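Local coordinates for protein acetaldehyde dehydrogenase (Acetylating) (PDB 5J78) that probably catalyses the NAD-dependent, CoA-acylating interconversion of acetaldehyde and acetyl-CoA, at residues E51-M65 against F149-I161. Sequence-based numbering, arbitrary orientation.
Sequences EKMTQSEIDKIVESM and FKALIAVKARNAI
Lys156 NZ is gripped from several directions: it makes a salt bridge to Asp59 OD1 at 2.6 Å, donates to the backbone O of Lys108, and reaches water 2 in a weak bond, while that water is also hydrogen-bonded to Asp59 OD2. The bridge joins two nearly antiparallel helices of the aldehyde dehydrogenase fold, 55-65 and 149-156, whose axes run at 174° and approach to 9.5 Å; strand 160-161 follows the second helix. NZ meets OD1 on the syn side, 30° out of the carboxylate plane. The bend at chi2 (70°) brings NZ up to Asp59, with Lys156 CB lying 3.8 Å from Val62 CG2. Gln55 NE2 also donates weakly to OD1, and Gln55 OE1 accepts from Thr112 N.

A Schellman motif ends the second helix at Arg158, whose positive phi accompanies two bonds back into the last turn, Arg158 N to Val155 O and Asn159 N to Ala154 O. Its guanidinium meets Glu51 O edge-on: NH2 donates over 2.9 Å in the carbonyl plane, on a lone pair, and the oxygen lies close to the guanidinium plane. NE donates to water 1, which is also hydrogen-bonded to Met53 O, while NH1 binds Thr112 O. The Glu51 carboxylate takes no N-H from Arg158; its OE1 accepts from Gln47. A leucine in place of Arg158 would probably leave Glu51 O and Thr112 O without these donors and loosen the turn before helix 55-65, which opens with a Thr54-Glu57 capping box.

Beyond the polar end, the helices pack through apolar side chains. Ile61 and Val155 cross at about a right angle, CG2 against CG1, and Leu152 CD2 touches both Val62 CG1 and Met65 CB. Bent at chi3, Met65 brings CE to 3.7 Å from Ala151 CB and 3.9 Å from Val155 CG2.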
ATOM      1  N   GLU A  51      -2.284 -29.763  22.426  1.00 19.83           N
ATOM      2  CA  GLU A  51      -1.004 -29.513  23.076  1.00 18.33           C
ATOM      3  C   GLU A  51      -0.910 -30.184  24.450  1.00 23.31           C
ATOM      4  O   GLU A  51       0.189 -30.428  24.954  1.00 19.44           O
ATOM      5  CB  GLU A  51      -0.760 -28.003  23.243  1.00 22.82           C
ATOM      6  CG  GLU A  51       0.634 -27.717  23.839  1.00 25.97           C
ATOM      7  CD  GLU A  51       1.125 -26.271  23.693  1.00 30.09           C
ATOM      8  OE1 GLU A  51       0.564 -25.490  22.887  1.00 29.83           O
ATOM      9  OE2 GLU A  51       2.105 -25.915  24.396  1.00 51.14           O
ATOM     10  N   LYS A  52      -2.058 -30.464  25.058  1.00 23.10           N
ATOM     11  CA  LYS A  52      -2.088 -31.127  26.366  1.00 26.01           C
ATOM     12  C   LYS A  52      -1.847 -32.638  26.314  1.00 30.89           C
ATOM     13  O   LYS A  52      -1.623 -33.260  27.350  1.00 28.58           O
ATOM     14  CB  LYS A  52      -3.428 -30.835  27.051  1.00 32.28           C
ATOM     15  CG  LYS A  52      -3.582 -29.346  27.399  1.00 24.98           C
ATOM     16  CD  LYS A  52      -4.899 -28.984  28.071  1.00 36.54           C
ATOM     17  CE  LYS A  52      -4.881 -27.497  28.461  1.00 45.49           C
ATOM     18  NZ  LYS A  52      -6.202 -27.017  28.948  1.00 56.63           N
ATOM     19  N   MET A  53      -1.868 -33.238  25.126  1.00 25.98           N
ATOM     20  CA  MET A  53      -1.752 -34.699  25.024  1.00 21.06           C
ATOM     21  C   MET A  53      -0.337 -35.249  25.211  1.00 22.92           C
ATOM     22  O   MET A  53       0.653 -34.543  25.025  1.00 23.85           O
ATOM     23  CB  MET A  53      -2.284 -35.170  23.667  1.00 20.54           C
ATOM     24  CG  MET A  53      -3.724 -34.830  23.440  1.00 20.85           C
ATOM     25  SD  MET A  53      -4.311 -35.487  21.858  1.00 27.45           S
ATOM     26  CE  MET A  53      -6.010 -34.969  21.920  1.00 29.20           C
ATOM     27  N   THR A  54      -0.253 -36.526  25.577  1.00 26.57           N
ATOM     28  CA  THR A  54       1.024 -37.244  25.626  1.00 22.91           C
ATOM     29  C   THR A  54       1.577 -37.578  24.244  1.00 25.31           C
ATOM     30  O   THR A  54       0.847 -37.587  23.245  1.00 24.14           O
ATOM     31  CB  THR A  54       0.896 -38.582  26.374  1.00 37.06           C
ATOM     32  OG1 THR A  54       0.024 -39.437  25.635  1.00 28.33           O
ATOM     33  CG2 THR A  54       0.345 -38.392  27.801  1.00 27.32           C
ATOM     34  N   GLN A  55       2.870 -37.887  24.208  1.00 18.80           N
ATOM     35  CA  GLN A  55       3.538 -38.290  22.993  1.00 22.58           C
ATOM     36  C   GLN A  55       2.792 -39.462  22.350  1.00 28.71           C
ATOM     37  O   GLN A  55       2.555 -39.479  21.143  1.00 28.38           O
ATOM     38  CB  GLN A  55       4.985 -38.667  23.295  1.00 23.71           C
ATOM     39  CG  GLN A  55       5.835 -38.949  22.057  1.00 23.06           C
ATOM     40  CD  GLN A  55       6.051 -37.705  21.212  1.00 24.66           C
ATOM     41  OE1 GLN A  55       6.904 -36.874  21.520  1.00 24.45           O
ATOM     42  NE2 GLN A  55       5.285 -37.578  20.134  1.00 24.22           N
ATOM     43  N   SER A  56       2.388 -40.424  23.168  1.00 32.13           N
ATOM     44  CA  SER A  56       1.732 -41.620  22.647  1.00 33.67           C
ATOM     45  C   SER A  56       0.352 -41.281  22.064  1.00 20.71           C
ATOM     46  O   SER A  56      -0.067 -41.879  21.078  1.00 23.16           O
ATOM     47  CB  SER A  56       1.616 -42.692  23.739  1.00 40.71           C
ATOM     48  OG  SER A  56       0.334 -43.291  23.736  1.00 53.01           O
ATOM     49  N   GLU A  57      -0.333 -40.314  22.660  1.00 20.19           N
ATOM     50  CA  GLU A  57      -1.641 -39.896  22.170  1.00 18.12           C
ATOM     51  C   GLU A  57      -1.483 -39.161  20.850  1.00 23.48           C
ATOM     52  O   GLU A  57      -2.241 -39.396  19.902  1.00 26.53           O
ATOM     53  CB  GLU A  57      -2.353 -39.025  23.195  1.00 27.01           C
ATOM     54  CG  GLU A  57      -2.819 -39.785  24.422  1.00 31.46           C
ATOM     55  CD  GLU A  57      -3.238 -38.875  25.574  1.00 30.90           C
ATOM     56  OE1 GLU A  57      -2.747 -37.732  25.665  1.00 27.08           O
ATOM     57  OE2 GLU A  57      -4.070 -39.307  26.400  1.00 51.97           O
ATOM     58  N   ILE A  58      -0.480 -38.290  20.782  1.00 21.57           N
ATOM     59  CA  ILE A  58      -0.116 -37.634  19.526  1.00 19.81           C
ATOM     60  C   ILE A  58       0.256 -38.674  18.478  1.00 23.17           C
ATOM     61  O   ILE A  58      -0.226 -38.611  17.346  1.00 19.04           O
ATOM     62  CB  ILE A  58       1.074 -36.632  19.708  1.00 21.80           C
ATOM     63  CG1 ILE A  58       0.662 -35.477  20.646  1.00 21.88           C
ATOM     64  CG2 ILE A  58       1.580 -36.089  18.359  1.00 18.48           C
ATOM     65  CD1 ILE A  58      -0.329 -34.493  20.069  1.00 16.12           C
ATOM     66  N   ASP A  59       1.124 -39.620  18.837  1.00 18.09           N
ATOM     67  CA  ASP A  59       1.596 -40.588  17.856  1.00 21.45           C
ATOM     68  C   ASP A  59       0.461 -41.477  17.317  1.00 25.92           C
ATOM     69  O   ASP A  59       0.475 -41.835  16.144  1.00 24.73           O
ATOM     70  CB  ASP A  59       2.708 -41.459  18.437  1.00 30.26           C
ATOM     71  CG  ASP A  59       4.023 -40.691  18.626  1.00 34.49           C
ATOM     72  OD1 ASP A  59       4.155 -39.546  18.139  1.00 24.98           O
ATOM     73  OD2 ASP A  59       4.942 -41.258  19.240  1.00 23.16           O
ATOM     74  N   LYS A  60      -0.518 -41.815  18.155  1.00 20.00           N
ATOM     75  CA  LYS A  60      -1.688 -42.563  17.683  1.00 25.27           C
ATOM     76  C   LYS A  60      -2.488 -41.766  16.641  1.00 24.88           C
ATOM     77  O   LYS A  60      -2.937 -42.323  15.639  1.00 25.28           O
ATOM     78  CB  LYS A  60      -2.600 -42.936  18.853  1.00 25.10           C
ATOM     79  CG  LYS A  60      -2.102 -44.116  19.662  1.00 55.90           C
ATOM     80  CD  LYS A  60      -2.974 -44.362  20.889  1.00 60.76           C
ATOM     81  CE  LYS A  60      -2.352 -45.393  21.839  1.00 64.58           C
ATOM     82  NZ  LYS A  60      -2.419 -46.800  21.336  1.00 75.65           N
ATOM     83  N   ILE A  61      -2.677 -40.469  16.890  1.00 21.69           N
ATOM     84  CA  ILE A  61      -3.346 -39.595  15.926  1.00 18.97           C
ATOM     85  C   ILE A  61      -2.581 -39.570  14.593  1.00 20.26           C
ATOM     86  O   ILE A  61      -3.177 -39.744  13.523  1.00 18.13           O
ATOM     87  CB  ILE A  61      -3.501 -38.165  16.490  1.00 25.55           C
ATOM     88  CG1 ILE A  61      -4.461 -38.222  17.691  1.00 20.10           C
ATOM     89  CG2 ILE A  61      -4.010 -37.185  15.387  1.00 19.62           C
ATOM     90  CD1 ILE A  61      -4.488 -37.002  18.561  1.00 24.72           C
ATOM     91  N   VAL A  62      -1.265 -39.384  14.652  1.00 18.27           N
ATOM     92  CA  VAL A  62      -0.473 -39.281  13.417  1.00 20.35           C
ATOM     93  C   VAL A  62      -0.553 -40.591  12.613  1.00 26.34           C
ATOM     94  O   VAL A  62      -0.640 -40.586  11.369  1.00 20.43           O
ATOM     95  CB  VAL A  62       0.993 -38.930  13.725  1.00 15.12           C
ATOM     96  CG1 VAL A  62       1.845 -38.963  12.477  1.00 18.54           C
ATOM     97  CG2 VAL A  62       1.090 -37.524  14.423  1.00 21.46           C
ATOM     98  N   GLU A  63      -0.525 -41.707  13.334  1.00 17.88           N
ATOM     99  CA  GLU A  63      -0.555 -43.022  12.720  1.00 21.05           C
ATOM    100  C   GLU A  63      -1.890 -43.255  12.000  1.00 18.17           C
ATOM    101  O   GLU A  63      -1.910 -43.734  10.873  1.00 19.87           O
ATOM    102  CB  GLU A  63      -0.325 -44.107  13.771  1.00 23.85           C
ATOM    103  CG  GLU A  63      -0.541 -45.513  13.243  1.00 37.65           C
ATOM    104  CD  GLU A  63      -0.312 -46.557  14.304  1.00 48.29           C
ATOM    105  OE1 GLU A  63      -0.943 -46.462  15.381  1.00 59.07           O
ATOM    106  OE2 GLU A  63       0.515 -47.453  14.062  1.00 49.41           O
ATOM    107  N   SER A  64      -2.989 -42.897  12.663  1.00 24.53           N
ATOM    108  CA  SER A  64      -4.318 -43.015  12.086  1.00 20.47           C
ATOM    109  C   SER A  64      -4.441 -42.153  10.833  1.00 26.95           C
ATOM    110  O   SER A  64      -5.031 -42.575   9.844  1.00 20.26           O
ATOM    111  CB  SER A  64      -5.382 -42.620  13.112  1.00 18.00           C
ATOM    112  OG  SER A  64      -6.677 -42.593  12.527  1.00 28.78           O
ATOM    113  N   MET A  65      -3.888 -40.943  10.877  1.00 20.14           N
ATOM    114  CA  MET A  65      -3.882 -40.065   9.705  1.00 21.21           C
ATOM    115  C   MET A  65      -3.119 -40.735   8.563  1.00 19.51           C
ATOM    116  O   MET A  65      -3.596 -40.789   7.427  1.00 19.00           O
ATOM    117  CB  MET A  65      -3.253 -38.702  10.029  1.00 21.17           C
ATOM    118  CG  MET A  65      -4.071 -37.821  10.944  1.00 17.84           C
ATOM    119  SD  MET A  65      -3.092 -36.426  11.623  1.00 24.13           S
ATOM    120  CE  MET A  65      -2.707 -35.539  10.119  1.00 28.17           C
ATOM    121  N   PHE A 149       1.292 -34.656   3.489  1.00 17.01           N
ATOM    122  CA  PHE A 149       2.626 -34.367   4.018  1.00 17.84           C
ATOM    123  C   PHE A 149       2.570 -33.294   5.115  1.00 19.38           C
ATOM    124  O   PHE A 149       3.034 -33.516   6.232  1.00 16.24           O
ATOM    125  CB  PHE A 149       3.545 -33.961   2.848  1.00 15.20           C
ATOM    126  CG  PHE A 149       4.649 -33.017   3.227  1.00 13.73           C
ATOM    127  CD1 PHE A 149       5.721 -33.440   4.026  1.00 15.87           C
ATOM    128  CD2 PHE A 149       4.632 -31.710   2.773  1.00 15.13           C
ATOM    129  CE1 PHE A 149       6.739 -32.548   4.384  1.00 17.69           C
ATOM    130  CE2 PHE A 149       5.640 -30.816   3.130  1.00 16.56           C
ATOM    131  CZ  PHE A 149       6.694 -31.238   3.938  1.00 14.58           C
ATOM    132  N   LYS A 150       1.943 -32.158   4.814  1.00 20.85           N
ATOM    133  CA  LYS A 150       1.879 -31.046   5.763  1.00 14.86           C
ATOM    134  C   LYS A 150       1.023 -31.344   6.987  1.00 22.70           C
ATOM    135  O   LYS A 150       1.343 -30.914   8.109  1.00 13.50           O
ATOM    136  CB  LYS A 150       1.369 -29.785   5.059  1.00 14.97           C
ATOM    137  CG  LYS A 150       2.395 -29.206   4.109  1.00 13.62           C
ATOM    138  CD  LYS A 150       1.959 -27.873   3.504  1.00 15.29           C
ATOM    139  CE  LYS A 150       3.084 -27.302   2.647  1.00 21.76           C
ATOM    140  NZ  LYS A 150       2.728 -26.032   1.959  1.00 20.06           N
ATOM    141  N   ALA A 151      -0.068 -32.071   6.794  1.00 16.16           N
ATOM    142  CA  ALA A 151      -0.930 -32.394   7.927  1.00 16.98           C
ATOM    143  C   ALA A 151      -0.212 -33.298   8.907  1.00 15.37           C
ATOM    144  O   ALA A 151      -0.300 -33.086  10.116  1.00 13.76           O
ATOM    145  CB  ALA A 151      -2.226 -33.050   7.461  1.00 23.58           C
ATOM    146  N   LEU A 152       0.491 -34.307   8.391  1.00 14.26           N
ATOM    147  CA  LEU A 152       1.259 -35.212   9.248  1.00 16.81           C
ATOM    148  C   LEU A 152       2.352 -34.456  10.053  1.00 13.84           C
ATOM    149  O   LEU A 152       2.457 -34.625  11.256  1.00 14.42           O
ATOM    150  CB  LEU A 152       1.908 -36.321   8.421  1.00 12.14           C
ATOM    151  CG  LEU A 152       1.001 -37.427   7.870  1.00 15.34           C
ATOM    152  CD1 LEU A 152       1.811 -38.248   6.881  1.00 12.68           C
ATOM    153  CD2 LEU A 152       0.423 -38.271   8.998  1.00 19.06           C
ATOM    154  N   ILE A 153       3.171 -33.638   9.389  1.00 18.54           N
ATOM    155  CA  ILE A 153       4.260 -32.969  10.111  1.00 17.72           C
ATOM    156  C   ILE A 153       3.714 -31.881  11.043  1.00 22.05           C
ATOM    157  O   ILE A 153       4.281 -31.633  12.103  1.00 21.87           O
ATOM    158  CB  ILE A 153       5.329 -32.351   9.161  1.00 12.11           C
ATOM    159  CG1 ILE A 153       4.773 -31.222   8.281  1.00 16.95           C
ATOM    160  CG2 ILE A 153       6.005 -33.439   8.294  1.00 17.86           C
ATOM    161  CD1 ILE A 153       5.891 -30.451   7.539  1.00 16.12           C
ATOM    162  N   ALA A 154       2.606 -31.249  10.672  1.00 18.84           N
ATOM    163  CA  ALA A 154       2.025 -30.226  11.536  1.00 12.77           C
ATOM    164  C   ALA A 154       1.461 -30.830  12.808  1.00 18.02           C
ATOM    165  O   ALA A 154       1.661 -30.292  13.900  1.00 13.97           O
ATOM    166  CB  ALA A 154       0.932 -29.440  10.804  1.00 18.80           C
ATOM    167  N   VAL A 155       0.737 -31.940  12.681  1.00 19.56           N
ATOM    168  CA  VAL A 155       0.070 -32.513  13.852  1.00 19.80           C
ATOM    169  C   VAL A 155       1.084 -33.216  14.763  1.00 17.42           C
ATOM    170  O   VAL A 155       0.985 -33.142  15.979  1.00 18.33           O
ATOM    171  CB  VAL A 155      -1.054 -33.486  13.435  1.00 23.47           C
ATOM    172  CG1 VAL A 155      -1.635 -34.239  14.651  1.00 15.17           C
ATOM    173  CG2 VAL A 155      -2.154 -32.720  12.726  1.00 22.42           C
ATOM    174  N   LYS A 156       2.070 -33.877  14.171  1.00 17.87           N
ATOM    175  CA  LYS A 156       3.117 -34.534  14.946  1.00 19.63           C
ATOM    176  C   LYS A 156       3.852 -33.523  15.847  1.00 28.78           C
ATOM    177  O   LYS A 156       4.247 -33.867  16.963  1.00 16.07           O
ATOM    178  CB  LYS A 156       4.085 -35.248  14.000  1.00 16.15           C
ATOM    179  CG  LYS A 156       5.353 -35.823  14.635  1.00 25.16           C
ATOM    180  CD  LYS A 156       5.091 -37.017  15.525  1.00 21.27           C
ATOM    181  CE  LYS A 156       6.320 -37.296  16.396  1.00 22.47           C
ATOM    182  NZ  LYS A 156       6.335 -38.654  17.025  1.00 23.30           N
ATOM    183  N   ALA A 157       4.006 -32.280  15.383  1.00 21.80           N
ATOM    184  CA  ALA A 157       4.646 -31.232  16.196  1.00 22.49           C
ATOM    185  C   ALA A 157       3.652 -30.496  17.097  1.00 23.42           C
ATOM    186  O   ALA A 157       4.011 -29.520  17.789  1.00 17.12           O
ATOM    187  CB  ALA A 157       5.378 -30.247  15.295  1.00 19.95           C
ATOM    188  N   ARG A 158       2.405 -30.963  17.057  1.00 18.71           N
ATOM    189  CA  ARG A 158       1.320 -30.560  17.964  1.00 18.19           C
ATOM    190  C   ARG A 158       0.686 -29.221  17.604  1.00 16.31           C
ATOM    191  O   ARG A 158       0.228 -28.479  18.470  1.00 20.36           O
ATOM    192  CB  ARG A 158       1.807 -30.541  19.417  1.00 18.05           C
ATOM    193  CG  ARG A 158       2.381 -31.889  19.882  1.00 19.75           C
ATOM    194  CD  ARG A 158       3.481 -31.725  20.909  1.00 27.67           C
ATOM    195  NE  ARG A 158       2.940 -31.304  22.190  1.00 20.96           N
ATOM    196  CZ  ARG A 158       3.582 -30.551  23.076  1.00 29.16           C
ATOM    197  NH1 ARG A 158       4.810 -30.122  22.852  1.00 17.42           N
ATOM    198  NH2 ARG A 158       2.993 -30.238  24.209  1.00 25.38           N
ATOM    199  N   ASN A 159       0.623 -28.955  16.307  1.00 19.74           N
ATOM    200  CA  ASN A 159      -0.029 -27.775  15.765  1.00 19.75           C
ATOM    201  C   ASN A 159      -1.401 -28.067  15.168  1.00 17.85           C
ATOM    202  O   ASN A 159      -1.713 -29.214  14.845  1.00 16.10           O
ATOM    203  CB  ASN A 159       0.862 -27.161  14.681  1.00 20.22           C
ATOM    204  CG  ASN A 159       2.266 -26.933  15.168  1.00 19.79           C
ATOM    205  OD1 ASN A 159       2.507 -26.056  16.004  1.00 16.87           O
ATOM    206  ND2 ASN A 159       3.193 -27.752  14.697  1.00 18.10           N
ATOM    207  N   ALA A 160      -2.194 -27.012  15.006  1.00 17.17           N
ATOM    208  CA  ALA A 160      -3.353 -27.016  14.100  1.00 20.48           C
ATOM    209  C   ALA A 160      -2.861 -26.534  12.739  1.00 18.04           C
ATOM    210  O   ALA A 160      -1.814 -25.908  12.657  1.00 13.87           O
ATOM    211  CB  ALA A 160      -4.489 -26.117  14.625  1.00 20.69           C
ATOM    212  N   ILE A 161      -3.594 -26.825  11.673  1.00 11.43           N
ATOM    213  CA  ILE A 161      -3.196 -26.351  10.348  1.00 16.35           C
ATOM    214  C   ILE A 161      -4.432 -25.992   9.539  1.00 19.40           C
ATOM    215  O   ILE A 161      -5.441 -26.718   9.570  1.00 19.54           O
ATOM    216  CB  ILE A 161      -2.323 -27.385   9.585  1.00 13.43           C
ATOM    217  CG1 ILE A 161      -1.921 -26.828   8.215  1.00 10.19           C
ATOM    218  CG2 ILE A 161      -3.027 -28.719   9.427  1.00 17.82           C
ATOM    219  CD1 ILE A 161      -0.607 -27.387   7.711  1.00 19.66           C
TER
HETATM  220  O   HOH W   1       0.901 -32.943  22.852  1.00 29.54           O
HETATM  221  O   HOH W   2       7.577 -40.390  19.291  1.00 24.36           O